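Local coordinates for protein NAD(P)H-flavin oxidoreductase (Staphylococcus epidermidis ATCC 12228, PDB 3GBH) that probably catalyses NAD(P)H-dependent reduction of flavins or other acceptors with bound flavin mononucleotide, as expected of a nitroreductase-family enzyme, at residues B[49-54]-B[96-101]; B[40-45]-B[144-149]; B[54-59]-B[86-91]; B[66-71]-B[174-179]. All blocks are in the same frame, centred on the assembly; numbering follows the deposited sequence.

Contact 1 of 4, residues B[49-54]-B[96-101]. With FMN (flavin mononucleotide), chain E.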
loop_
_atom_site.group_PDB
_atom_site.type_symbol
_atom_site.label_atom_id
_atom_site.label_comp_id
_atom_site.label_asym_id
_atom_site.label_seq_id
_atom_site.Cartn_x
_atom_site.Cartn_y
_atom_site.Cartn_z
ATOM N N VAL B 49 9.554 22.267 23.768
ATOM C CA VAL B 49 9.734 23.702 23.446
ATOM C C VAL B 49 11.015 24.050 22.681
ATOM O O VAL B 49 11.517 25.167 22.778
ATOM C CB VAL B 49 9.502 24.633 24.678
ATOM C CG1 VAL B 49 8.002 24.587 25.047
ATOM C CG2 VAL B 49 10.354 24.233 25.863
ATOM N N ASN B 50 11.488 23.091 21.879
ATOM C CA ASN B 50 12.709 23.233 21.106
ATOM C C ASN B 50 13.930 23.649 21.931
ATOM O O ASN B 50 14.832 24.318 21.424
ATOM C CB ASN B 50 12.483 24.202 19.947
ATOM C CG ASN B 50 13.506 24.034 18.835
ATOM O OD1 ASN B 50 14.004 22.925 18.583
ATOM N ND2 ASN B 50 13.832 25.136 18.172
HETATM N N MSE B 51 13.976 23.208 23.180
HETATM C CA MSE B 51 15.006 23.689 24.088
HETATM C C MSE B 51 16.272 22.871 23.989
HETATM O O MSE B 51 17.267 23.274 24.540
HETATM C CB MSE B 51 14.492 23.761 25.515
HETATM C CG MSE B 51 15.233 24.775 26.358
HETATM SE SE MSE B 51 14.932 26.604 25.757
HETATM C CE MSE B 51 13.083 26.787 26.295
ATOM N N GLN B 52 16.253 21.739 23.285
ATOM C CA GLN B 52 17.490 21.068 22.895
ATOM C C GLN B 52 18.454 20.872 24.078
ATOM O O GLN B 52 19.559 21.369 24.070
ATOM C CB GLN B 52 18.151 21.892 21.809
ATOM C CG GLN B 52 17.294 22.015 20.561
ATOM C CD GLN B 52 17.829 23.065 19.629
ATOM O OE1 GLN B 52 18.932 22.918 19.054
ATOM N NE2 GLN B 52 17.095 24.169 19.522
ATOM N N PRO B 53 18.024 20.131 25.110
ATOM C CA PRO B 53 18.823 20.035 26.340
ATOM C C PRO B 53 20.003 19.037 26.294
ATOM O O PRO B 53 20.725 18.851 27.313
ATOM C CB PRO B 53 17.798 19.567 27.346
ATOM C CG PRO B 53 16.906 18.635 26.552
ATOM C CD PRO B 53 16.803 19.314 25.180
ATOM N N TRP B 54 20.205 18.397 25.148
ATOM C CA TRP B 54 21.195 17.341 25.036
ATOM C C TRP B 54 22.585 17.928 24.945
ATOM O O TRP B 54 22.791 18.960 24.296
ATOM C CB TRP B 54 20.952 16.470 23.814
ATOM C CG TRP B 54 20.514 17.226 22.591
ATOM C CD1 TRP B 54 21.263 18.078 21.843
ATOM C CD2 TRP B 54 19.205 17.215 22.001
ATOM N NE1 TRP B 54 20.519 18.569 20.797
ATOM C CE2 TRP B 54 19.245 18.065 20.882
ATOM C CE3 TRP B 54 18.013 16.556 22.305
ATOM C CZ2 TRP B 54 18.137 18.283 20.075
ATOM C CZ3 TRP B 54 16.909 16.770 21.509
ATOM C CH2 TRP B 54 16.971 17.610 20.409
ATOM N N GLU B 96 18.593 28.176 30.027
ATOM C CA GLU B 96 19.620 29.209 29.900
ATOM C C GLU B 96 19.976 29.499 28.435
ATOM O O GLU B 96 20.525 30.547 28.158
ATOM C CB GLU B 96 20.880 28.873 30.721
ATOM C CG GLU B 96 20.662 28.853 32.227
ATOM C CD GLU B 96 20.440 30.231 32.837
ATOM O OE1 GLU B 96 20.803 31.229 32.197
ATOM O OE2 GLU B 96 19.896 30.318 33.952
ATOM N N LYS B 97 19.671 28.587 27.514
ATOM C CA LYS B 97 19.877 28.815 26.062
ATOM C C LYS B 97 18.651 29.338 25.306
ATOM O O LYS B 97 18.680 29.492 24.068
ATOM C CB LYS B 97 20.387 27.516 25.385
ATOM C CG LYS B 97 21.831 27.118 25.860
ATOM C CD LYS B 97 22.469 26.136 24.912
ATOM C CE LYS B 97 23.827 25.629 25.431
ATOM N NZ LYS B 97 24.784 26.712 25.684
ATOM N N ALA B 98 17.564 29.598 26.029
ATOM C CA ALA B 98 16.304 30.011 25.403
ATOM C C ALA B 98 16.465 31.289 24.572
ATOM O O ALA B 98 16.006 31.354 23.435
ATOM C CB ALA B 98 15.224 30.204 26.463
ATOM N N GLU B 99 17.136 32.293 25.126
ATOM C CA GLU B 99 17.283 33.564 24.430
ATOM C C GLU B 99 18.044 33.343 23.127
ATOM O O GLU B 99 17.665 33.869 22.089
ATOM C CB GLU B 99 17.949 34.620 25.316
ATOM C CG GLU B 99 17.050 35.143 26.488
ATOM C CD GLU B 99 15.848 35.989 26.007
ATOM O OE1 GLU B 99 15.797 36.342 24.787
ATOM O OE2 GLU B 99 14.967 36.308 26.859
ATOM N N GLN B 100 19.078 32.500 23.181
ATOM C CA GLN B 100 19.889 32.191 21.996
ATOM C C GLN B 100 19.091 31.502 20.917
ATOM O O GLN B 100 19.128 31.919 19.758
ATOM C CB GLN B 100 21.067 31.282 22.370
ATOM C CG GLN B 100 21.992 31.004 21.208
ATOM C CD GLN B 100 23.063 29.979 21.527
ATOM O OE1 GLN B 100 23.217 29.545 22.678
ATOM N NE2 GLN B 100 23.813 29.576 20.489
ATOM N N ILE B 101 18.392 30.428 21.308
ATOM C CA ILE B 101 17.634 29.584 20.400
ATOM C C ILE B 101 16.522 30.383 19.737
ATOM O O ILE B 101 16.377 30.419 18.489
ATOM C CB ILE B 101 17.022 28.346 21.183
ATOM C CG1 ILE B 101 18.133 27.382 21.624
ATOM C CG2 ILE B 101 16.041 27.543 20.332
ATOM C CD1 ILE B 101 17.653 26.297 22.625
HETATM N N1 FMN E . 4.377 20.579 20.598
HETATM C C2 FMN E . 3.105 20.997 20.936
HETATM O O2 FMN E . 2.445 21.663 20.115
HETATM N N3 FMN E . 2.584 20.685 22.184
HETATM C C4 FMN E . 3.307 19.950 23.112
HETATM O O4 FMN E . 2.770 19.700 24.208
HETATM C C4A FMN E . 4.616 19.529 22.784
HETATM N N5 FMN E . 5.407 18.827 23.686
HETATM C C5A FMN E . 6.549 18.190 23.223
HETATM C C6 FMN E . 7.182 17.227 24.007
HETATM C C7 FMN E . 8.298 16.558 23.576
HETATM C C7M FMN E . 8.950 15.508 24.438
HETATM C C8 FMN E . 8.816 16.854 22.328
HETATM C C8M FMN E . 10.020 16.108 21.849
HETATM C C9 FMN E . 8.205 17.803 21.526
HETATM C C9A FMN E . 7.065 18.497 21.961
HETATM N N10 FMN E . 6.423 19.459 21.177
HETATM C C10 FMN E . 5.150 19.869 21.526
HETATM C "C1'" FMN E . 6.934 19.774 19.776
HETATM C "C2'" FMN E . 8.161 20.667 19.886
HETATM O "O2'" FMN E . 7.789 22.024 20.086
HETATM C "C3'" FMN E . 8.947 20.579 18.587
HETATM O "O3'" FMN E . 9.385 19.261 18.390
HETATM C "C4'" FMN E . 10.121 21.544 18.539
HETATM O "O4'" FMN E . 9.542 22.842 18.520
HETATM C "C5'" FMN E . 10.970 21.272 17.298
HETATM O "O5'" FMN E . 10.213 21.452 16.087
HETATM P P FMN E . 10.065 20.250 15.035
HETATM O O1P FMN E . 9.165 20.703 13.890
HETATM O O2P FMN E . 9.458 19.061 15.739
HETATM O O3P FMN E . 11.371 19.794 14.505
#
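The FMN-pocket loop that carries N50, M51 and Q52 rests against A98 and I101, on the first turn of helix 98-107. M51, modelled as selenomethionine, is folded at its second and third torsions, and its SE sits 3.7 Å from A98 CB. The same SE also touches I101 CD1, at 4.2 Å. The side chains of Q52 and I101 run antiparallel past one another. I101 works with both branches: CD1 approaches the backbone O of M51 at 3.6 Å, while CG2 is 3.6 Å from N50 O and packs equally closely on the amide of Q52. That amide is tied down within the loop, since Q52 NE2 donates to N50 O at 3.0 Å in a nearly straight bond (163°), with the donor 35° above the carbonyl plane. On the cofactor side, N50 CG is anti to the backbone N (chi1 -160°) and N50 CB lies 3.5 Å from O4' of the FMN ribityl chain. The polar ends of both amides reach the second subunit, N50 ND2 bonding to V202 O and Q52 OE1 accepting from L204 N of that chain. The helix thus offers methyls to SE and to polar loop atoms alike, without a hydrogen bond between the two segments. The hydrogen bonds holding N50 and Q52 come from within the loop and from the second subunit, while Y102 of helix 98-107 adds one to V49 O.

Contact 2 of 4, residues B[40-45]-B[144-149]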
loop_
_atom_site.group_PDB
_atom_site.type_symbol
_atom_site.label_atom_id
_atom_site.label_comp_id
_atom_site.label_asym_id
_atom_site.label_seq_id
_atom_site.Cartn_x
_atom_site.Cartn_y
_atom_site.Cartn_z
ATOM N N THR B 40 25.056 16.764 13.500
ATOM C CA THR B 40 24.194 17.770 12.906
ATOM C C THR B 40 22.793 17.167 12.575
ATOM O O THR B 40 21.778 17.742 12.952
ATOM C CB THR B 40 24.849 18.381 11.661
ATOM O OG1 THR B 40 26.071 19.039 12.037
ATOM C CG2 THR B 40 23.916 19.404 10.956
ATOM N N LYS B 41 22.752 16.020 11.889
ATOM C CA LYS B 41 21.487 15.329 11.582
ATOM C C LYS B 41 20.729 14.855 12.785
ATOM O O LYS B 41 19.519 14.927 12.822
ATOM C CB LYS B 41 21.738 14.120 10.692
ATOM C CG LYS B 41 22.107 14.467 9.323
ATOM C CD LYS B 41 20.868 14.752 8.479
ATOM C CE LYS B 41 21.250 15.393 7.141
ATOM N NZ LYS B 41 20.281 16.481 6.809
ATOM N N ALA B 42 21.432 14.321 13.766
ATOM C CA ALA B 42 20.797 13.809 14.956
ATOM C C ALA B 42 20.058 14.908 15.723
ATOM O O ALA B 42 18.965 14.686 16.265
ATOM C CB ALA B 42 21.839 13.144 15.849
ATOM N N THR B 43 20.654 16.084 15.790
ATOM C CA THR B 43 20.093 17.177 16.595
ATOM C C THR B 43 18.959 17.914 15.874
ATOM O O THR B 43 18.412 18.873 16.419
ATOM C CB THR B 43 21.187 18.163 17.003
ATOM O OG1 THR B 43 21.844 18.645 15.827
ATOM C CG2 THR B 43 22.176 17.479 17.942
ATOM N N LYS B 44 18.588 17.448 14.670
ATOM C CA LYS B 44 17.286 17.805 14.048
ATOM C C LYS B 44 16.094 17.142 14.732
ATOM O O LYS B 44 14.947 17.433 14.408
ATOM C CB LYS B 44 17.266 17.484 12.545
ATOM C CG LYS B 44 18.150 18.369 11.727
ATOM C CD LYS B 44 18.242 17.971 10.211
ATOM C CE LYS B 44 16.958 18.283 9.461
ATOM N NZ LYS B 44 16.712 19.737 9.422
ATOM N N ALA B 45 16.363 16.228 15.659
ATOM C CA ALA B 45 15.350 15.628 16.520
ATOM C C ALA B 45 14.521 16.707 17.196
ATOM O O ALA B 45 15.024 17.800 17.471
ATOM C CB ALA B 45 16.032 14.766 17.595
ATOM N N SER B 144 17.014 11.114 24.534
ATOM C CA SER B 144 16.760 9.800 23.946
ATOM C C SER B 144 16.206 9.886 22.515
ATOM O O SER B 144 16.544 9.073 21.642
ATOM C CB SER B 144 15.842 8.991 24.880
ATOM O OG SER B 144 16.489 8.818 26.147
ATOM N N LEU B 145 15.344 10.868 22.257
ATOM C CA LEU B 145 14.863 11.084 20.900
ATOM C C LEU B 145 16.042 11.358 19.950
ATOM O O LEU B 145 16.124 10.780 18.861
ATOM C CB LEU B 145 13.829 12.206 20.840
ATOM C CG LEU B 145 12.498 12.012 21.601
ATOM C CD1 LEU B 145 11.678 13.273 21.547
ATOM C CD2 LEU B 145 11.711 10.826 21.032
HETATM N N MSE B 146 16.947 12.249 20.366
HETATM C CA MSE B 146 18.134 12.586 19.585
HETATM C C MSE B 146 19.039 11.359 19.440
HETATM O O MSE B 146 19.522 11.074 18.362
HETATM C CB MSE B 146 18.860 13.753 20.241
HETATM C CG MSE B 146 20.045 14.292 19.501
HETATM SE SE MSE B 146 21.650 13.251 19.821
HETATM C CE MSE B 146 21.852 13.672 21.745
ATOM N N ALA B 147 19.230 10.619 20.521
ATOM C CA ALA B 147 20.066 9.410 20.487
ATOM C C ALA B 147 19.618 8.378 19.429
ATOM O O ALA B 147 20.476 7.814 18.706
ATOM C CB ALA B 147 20.134 8.755 21.869
HETATM N N MSE B 148 18.299 8.156 19.298
HETATM C CA MSE B 148 17.814 7.198 18.304
HETATM C C MSE B 148 18.168 7.702 16.912
HETATM O O MSE B 148 18.672 6.972 16.079
HETATM C CB MSE B 148 16.297 7.016 18.408
HETATM C CG MSE B 148 15.768 5.953 17.472
HETATM SE SE MSE B 148 16.192 4.147 18.100
HETATM C CE MSE B 148 17.506 3.632 16.738
ATOM N N GLN B 149 17.877 8.966 16.644
ATOM C CA GLN B 149 18.193 9.523 15.359
ATOM C C GLN B 149 19.717 9.504 15.106
ATOM O O GLN B 149 20.143 9.269 13.987
ATOM C CB GLN B 149 17.561 10.902 15.210
ATOM C CG GLN B 149 17.653 11.497 13.839
ATOM C CD GLN B 149 16.575 12.542 13.599
ATOM O OE1 GLN B 149 15.395 12.236 13.609
ATOM N NE2 GLN B 149 16.993 13.788 13.377
HETATM O O HOH W 1 13.791 14.459 13.435
#
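The carbonyl oxygen of K41, in the last turn of helix 32-42, is gripped by two donors. Q149 NE2 from helix 132-156 gives the shorter bond, 2.8 Å to K41 O at 154°, with K41 O close to the amide plane of Q149. The other donor is the backbone K44 N, at 3.3 Å from K41 O. Q149 gets there with CG anti to its backbone N (chi1 -171°) and an extended chain beyond, its CG close to A42 CA. A water 2.7 Å from Q149 OE1 can donate to it, and more weakly to K44 O, though it has more acceptors in reach than protons. The remaining contacts are van der Waals. A45 CB sits on the backbone of the long helix, 3.6 Å from M146 CA. The bent side chain of M146, a selenomethionine, brings CG to within 3.4 Å of A42 O and SE to 4.0 Å from A42 CB. T43 flanks M146 in the same sense, T43 CG2 being 4.1 Å from M146 CG. A type I turn from A42 to A45 carries the chain out of helix 32-42 while it stays on helix 132-156. M146 continues onto W54 and I56 of strand 54-59 and I88 of strand 84-91, L145 touches FMN, and K44 O and A45 O accept from arginines of the second subunit.

Contact 3 of 4, residues B[54-59]-B[86-91]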
loop_
_atom_site.group_PDB
_atom_site.type_symbol
_atom_site.label_atom_id
_atom_site.label_comp_id
_atom_site.label_asym_id
_atom_site.label_seq_id
_atom_site.Cartn_x
_atom_site.Cartn_y
_atom_site.Cartn_z
ATOM N N TRP B 54 20.205 18.397 25.148
ATOM C CA TRP B 54 21.195 17.341 25.036
ATOM C C TRP B 54 22.585 17.928 24.945
ATOM O O TRP B 54 22.791 18.960 24.296
ATOM C CB TRP B 54 20.952 16.470 23.814
ATOM C CG TRP B 54 20.514 17.226 22.591
ATOM C CD1 TRP B 54 21.263 18.078 21.843
ATOM C CD2 TRP B 54 19.205 17.215 22.001
ATOM N NE1 TRP B 54 20.519 18.569 20.797
ATOM C CE2 TRP B 54 19.245 18.065 20.882
ATOM C CE3 TRP B 54 18.013 16.556 22.305
ATOM C CZ2 TRP B 54 18.137 18.283 20.075
ATOM C CZ3 TRP B 54 16.909 16.770 21.509
ATOM C CH2 TRP B 54 16.971 17.610 20.409
ATOM N N ARG B 55 23.544 17.238 25.575
ATOM C CA ARG B 55 24.959 17.630 25.533
ATOM C C ARG B 55 25.784 16.371 25.308
ATOM O O ARG B 55 25.712 15.436 26.097
ATOM C CB ARG B 55 25.361 18.270 26.856
ATOM C CG ARG B 55 24.494 19.480 27.257
ATOM C CD ARG B 55 24.621 20.692 26.327
ATOM N NE ARG B 55 23.787 21.777 26.838
ATOM C CZ ARG B 55 22.595 22.118 26.362
ATOM N NH1 ARG B 55 22.059 21.511 25.309
ATOM N NH2 ARG B 55 21.930 23.094 26.951
ATOM N N ILE B 56 26.579 16.352 24.250
ATOM C CA ILE B 56 27.303 15.139 23.832
ATOM C C ILE B 56 28.808 15.265 24.143
ATOM O O ILE B 56 29.489 16.124 23.586
ATOM C CB ILE B 56 27.122 14.866 22.330
ATOM C CG1 ILE B 56 25.624 14.829 21.964
ATOM C CG2 ILE B 56 27.849 13.520 21.955
ATOM C CD1 ILE B 56 25.349 14.704 20.460
ATOM N N ALA B 57 29.310 14.407 25.041
ATOM C CA ALA B 57 30.750 14.237 25.258
ATOM C C ALA B 57 31.218 13.123 24.316
ATOM O O ALA B 57 30.825 11.968 24.486
ATOM C CB ALA B 57 31.057 13.882 26.739
ATOM N N VAL B 58 32.016 13.480 23.303
ATOM C CA VAL B 58 32.507 12.514 22.320
ATOM C C VAL B 58 33.872 12.067 22.841
ATOM O O VAL B 58 34.898 12.737 22.602
ATOM C CB VAL B 58 32.631 13.156 20.927
ATOM C CG1 VAL B 58 33.094 12.136 19.900
ATOM C CG2 VAL B 58 31.291 13.855 20.499
ATOM N N VAL B 59 33.878 10.967 23.601
ATOM C CA VAL B 59 35.105 10.459 24.188
ATOM C C VAL B 59 35.886 9.647 23.165
ATOM O O VAL B 59 35.538 8.525 22.857
ATOM C CB VAL B 59 34.832 9.605 25.447
ATOM C CG1 VAL B 59 36.153 9.095 26.040
ATOM C CG2 VAL B 59 34.044 10.433 26.460
ATOM N N LEU B 86 30.269 7.968 22.949
ATOM C CA LEU B 86 29.447 9.152 23.102
ATOM C C LEU B 86 28.753 9.030 24.446
ATOM O O LEU B 86 28.152 8.007 24.711
ATOM C CB LEU B 86 28.414 9.238 21.985
ATOM C CG LEU B 86 28.914 9.077 20.544
ATOM C CD1 LEU B 86 27.790 9.323 19.543
ATOM C CD2 LEU B 86 30.080 9.999 20.265
ATOM N N ILE B 87 28.877 10.035 25.304
ATOM C CA ILE B 87 28.094 10.066 26.539
ATOM C C ILE B 87 27.170 11.269 26.457
ATOM O O ILE B 87 27.634 12.403 26.350
ATOM C CB ILE B 87 28.970 10.135 27.778
ATOM C CG1 ILE B 87 30.075 9.062 27.716
ATOM C CG2 ILE B 87 28.124 9.960 29.059
ATOM C CD1 ILE B 87 31.094 9.130 28.884
ATOM N N ILE B 88 25.861 11.012 26.491
ATOM C CA ILE B 88 24.866 12.050 26.301
ATOM C C ILE B 88 24.295 12.419 27.664
ATOM O O ILE B 88 23.833 11.567 28.404
ATOM C CB ILE B 88 23.753 11.589 25.371
ATOM C CG1 ILE B 88 24.325 11.253 23.981
ATOM C CG2 ILE B 88 22.655 12.656 25.258
ATOM C CD1 ILE B 88 23.443 10.331 23.184
ATOM N N PHE B 89 24.401 13.704 27.984
ATOM C CA PHE B 89 23.946 14.291 29.208
ATOM C C PHE B 89 22.757 15.190 28.879
ATOM O O PHE B 89 22.633 15.684 27.762
ATOM C CB PHE B 89 25.047 15.166 29.807
ATOM C CG PHE B 89 26.223 14.410 30.344
ATOM C CD1 PHE B 89 27.249 14.013 29.495
ATOM C CD2 PHE B 89 26.318 14.122 31.709
ATOM C CE1 PHE B 89 28.337 13.323 29.983
ATOM C CE2 PHE B 89 27.382 13.442 32.217
ATOM C CZ PHE B 89 28.419 13.027 31.351
ATOM N N GLY B 90 21.902 15.397 29.865
ATOM C CA GLY B 90 20.794 16.322 29.762
ATOM C C GLY B 90 21.107 17.520 30.648
ATOM O O GLY B 90 21.570 17.366 31.772
ATOM N N ASP B 91 20.895 18.717 30.129
ATOM C CA ASP B 91 21.133 19.950 30.899
ATOM C C ASP B 91 19.844 20.311 31.652
ATOM O O ASP B 91 18.847 20.668 31.046
ATOM C CB ASP B 91 21.551 21.060 29.930
ATOM C CG ASP B 91 21.802 22.368 30.590
ATOM O OD1 ASP B 91 21.793 22.496 31.852
ATOM O OD2 ASP B 91 22.081 23.279 29.806
HETATM O O HOH W 2 25.175 23.748 28.416
#
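The guanidinium of R55 has D91 CB over one face, and the F89 ring meets R55 O in its plane, at the edge, with A57 CB near the same rim; the F89 ring also meets Y178, planes about 50° apart. R55 NH2 makes a salt bridge to D91 OD2 at 2.9 Å, on the anti lone pair of that oxygen. Guanidinium and carboxylate planes stand 76° apart, and the bond is bent (132°). R55 NH1 turns back to W54 O at 2.8 Å, from well above the carbonyl plane, and also bonds Q52 O, while R55 NE is 2.9 Å from a water. D91 OD1 has a second charged partner in R182. Between the backbones, an antiparallel ladder joins the strands: R55 with F89 and A57 with I87 are hydrogen-bonded pairs, including F89 N to R55 O at 2.9 Å. W54, I56 and V58 face the same way as L86 and I88, and V58 CG1 touches L86 CD2 at 3.7 Å. This face packs on helix 132-156 through M146 and L150, whereas A57, I87 and F89 pack on helix 172-176. Strand 84-91 continues the sheet to strand 183-192; strand 54-59 pairs in parallel with a strand of the second subunit.

Contact 4 of 4, residues B[66-71]-B[174-179]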
loop_
_atom_site.group_PDB
_atom_site.type_symbol
_atom_site.label_atom_id
_atom_site.label_comp_id
_atom_site.label_asym_id
_atom_site.label_seq_id
_atom_site.Cartn_x
_atom_site.Cartn_y
_atom_site.Cartn_z
ATOM N N GLU B 66 40.847 6.078 29.106
ATOM C CA GLU B 66 41.455 5.521 30.293
ATOM C C GLU B 66 40.806 6.053 31.568
ATOM O O GLU B 66 40.601 5.294 32.526
ATOM C CB GLU B 66 42.939 5.838 30.328
ATOM C CG GLU B 66 43.655 5.260 31.527
ATOM C CD GLU B 66 43.571 3.753 31.614
ATOM O OE1 GLU B 66 43.546 3.092 30.557
ATOM O OE2 GLU B 66 43.565 3.236 32.757
ATOM N N LYS B 67 40.493 7.352 31.580
ATOM C CA LYS B 67 39.845 7.962 32.735
ATOM C C LYS B 67 38.470 7.410 32.995
ATOM O O LYS B 67 38.076 7.281 34.146
ATOM C CB LYS B 67 39.752 9.480 32.586
ATOM C CG LYS B 67 41.080 10.178 32.799
ATOM C CD LYS B 67 40.897 11.686 32.601
ATOM C CE LYS B 67 42.104 12.477 33.053
ATOM N NZ LYS B 67 42.018 13.898 32.576
ATOM N N VAL B 68 37.724 7.096 31.941
ATOM C CA VAL B 68 36.369 6.575 32.146
ATOM C C VAL B 68 36.316 5.036 32.157
ATOM O O VAL B 68 35.234 4.462 32.288
ATOM C CB VAL B 68 35.385 7.108 31.122
ATOM C CG1 VAL B 68 35.442 8.632 31.060
ATOM C CG2 VAL B 68 35.630 6.492 29.767
ATOM N N LYS B 69 37.470 4.371 32.065
ATOM C CA LYS B 69 37.486 2.934 31.833
ATOM C C LYS B 69 36.744 2.192 32.950
ATOM O O LYS B 69 35.852 1.410 32.674
ATOM C CB LYS B 69 38.926 2.435 31.701
ATOM C CG LYS B 69 39.094 0.952 31.329
ATOM C CD LYS B 69 40.568 0.511 31.507
ATOM N N GLU B 70 37.092 2.455 34.206
ATOM C CA GLU B 70 36.475 1.741 35.334
ATOM C C GLU B 70 34.967 1.998 35.386
ATOM O O GLU B 70 34.203 1.097 35.712
ATOM C CB GLU B 70 37.160 2.092 36.673
ATOM N N SER B 71 34.540 3.206 35.018
ATOM C CA SER B 71 33.116 3.534 34.970
ATOM C C SER B 71 32.305 2.751 33.930
ATOM O O SER B 71 31.078 2.775 33.980
ATOM C CB SER B 71 32.920 5.030 34.710
ATOM O OG SER B 71 33.583 5.793 35.703
ATOM N N ASP B 174 31.574 14.039 36.988
ATOM C CA ASP B 174 32.781 14.473 37.668
ATOM C C ASP B 174 34.059 14.012 36.958
ATOM O O ASP B 174 35.056 14.744 36.912
ATOM C CB ASP B 174 32.806 13.950 39.111
ATOM C CG ASP B 174 31.703 14.559 39.989
ATOM O OD1 ASP B 174 31.380 15.769 39.822
ATOM O OD2 ASP B 174 31.167 13.812 40.854
ATOM N N ILE B 175 34.047 12.779 36.462
ATOM C CA ILE B 175 35.227 12.179 35.854
ATOM C C ILE B 175 35.598 12.930 34.571
ATOM O O ILE B 175 36.750 13.220 34.333
ATOM C CB ILE B 175 35.029 10.646 35.576
ATOM C CG1 ILE B 175 34.965 9.879 36.899
ATOM C CG2 ILE B 175 36.165 10.092 34.725
ATOM C CD1 ILE B 175 34.442 8.459 36.782
ATOM N N ILE B 176 34.618 13.272 33.759
ATOM C CA ILE B 176 34.921 13.930 32.491
ATOM C C ILE B 176 34.975 15.453 32.586
ATOM O O ILE B 176 35.422 16.105 31.651
ATOM C CB ILE B 176 33.992 13.483 31.352
ATOM C CG1 ILE B 176 32.593 14.060 31.492
ATOM C CG2 ILE B 176 33.923 11.942 31.293
ATOM C CD1 ILE B 176 31.681 13.629 30.357
ATOM N N GLY B 177 34.530 15.995 33.717
ATOM C CA GLY B 177 34.616 17.418 33.981
ATOM C C GLY B 177 33.396 18.212 33.605
ATOM O O GLY B 177 33.529 19.332 33.105
ATOM N N TYR B 178 32.210 17.631 33.803
ATOM C CA TYR B 178 30.954 18.349 33.643
ATOM C C TYR B 178 30.352 18.540 35.018
ATOM O O TYR B 178 30.510 17.683 35.903
ATOM C CB TYR B 178 29.972 17.573 32.772
ATOM C CG TYR B 178 30.289 17.521 31.287
ATOM C CD1 TYR B 178 31.541 17.870 30.783
ATOM C CD2 TYR B 178 29.331 17.100 30.393
ATOM C CE1 TYR B 178 31.806 17.800 29.419
ATOM C CE2 TYR B 178 29.588 17.025 29.038
ATOM C CZ TYR B 178 30.816 17.379 28.557
ATOM O OH TYR B 178 31.033 17.315 27.205
ATOM N N ASP B 179 29.669 19.664 35.199
ATOM C CA ASP B 179 29.061 20.018 36.489
ATOM C C ASP B 179 27.986 18.960 36.779
ATOM O O ASP B 179 26.971 18.899 36.072
ATOM C CB ASP B 179 28.443 21.425 36.373
ATOM C CG ASP B 179 27.824 21.927 37.673
ATOM O OD1 ASP B 179 27.482 21.109 38.553
ATOM O OD2 ASP B 179 27.675 23.166 37.789
#
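V68 meets I175 and I176 with one methyl, CG1, and its side chain crosses both isoleucines obliquely. Both touches are methyl to methyl: V68 CG1 lies 3.6 Å from I176 CG2 and 4.0 Å from I175 CG2. I175 points toward segment 66-71 and splits its branches over it. Its CG2, anti to the backbone N, comes within 3.4 Å of K67 O, near the C-terminal end of helix 62-68. I175 CD1 goes the other way, but its 3.0 Å separation from S71 OG is too short for comfort and is doubtful. I176 turns CG1 into the crowded position between its backbone N and carbonyl carbon (chi1 73°), with CD1 extended beyond it (chi2 179°). This CD1 lies 4.0 Å above the centre of the Y178 ring, a CH-pi arrangement within its own segment. G177, with positive phi, lets the chain turn out of helix 172-176 between these two residues. I176 and Y178 also touch A57 of strand 54-59, so the contact lies beside the sheet. The contact therefore rests on branched aliphatic groups, with the K67 carbonyl meeting a methyl; cohesion comes from dispersion, chiefly around I175, with V68 and I176 buried, while K67 marks the solvent side.

Contacts 2 and 3 lie near the centre of the chain, about 6 Å from it, whereas contacts 1 and 4 lie about 16 and 17 Å away. W54 belongs to both contact 1 and contact 3, and its ring packs on T43, A45 and M146 of contact 2, joining the loop, the sheet and the helix pair. On the other face of the sheet, A57 and F89 of contact 3 meet I176 and Y178 of contact 4. Directional bonding is richest in the strand pair and is a single direct amide-to-carbonyl bond between segments in contact 2. Contacts 1 and 4 join their segments by van der Waals contacts alone, yet contact 1 is fully buried and contact 4 reaches the surface.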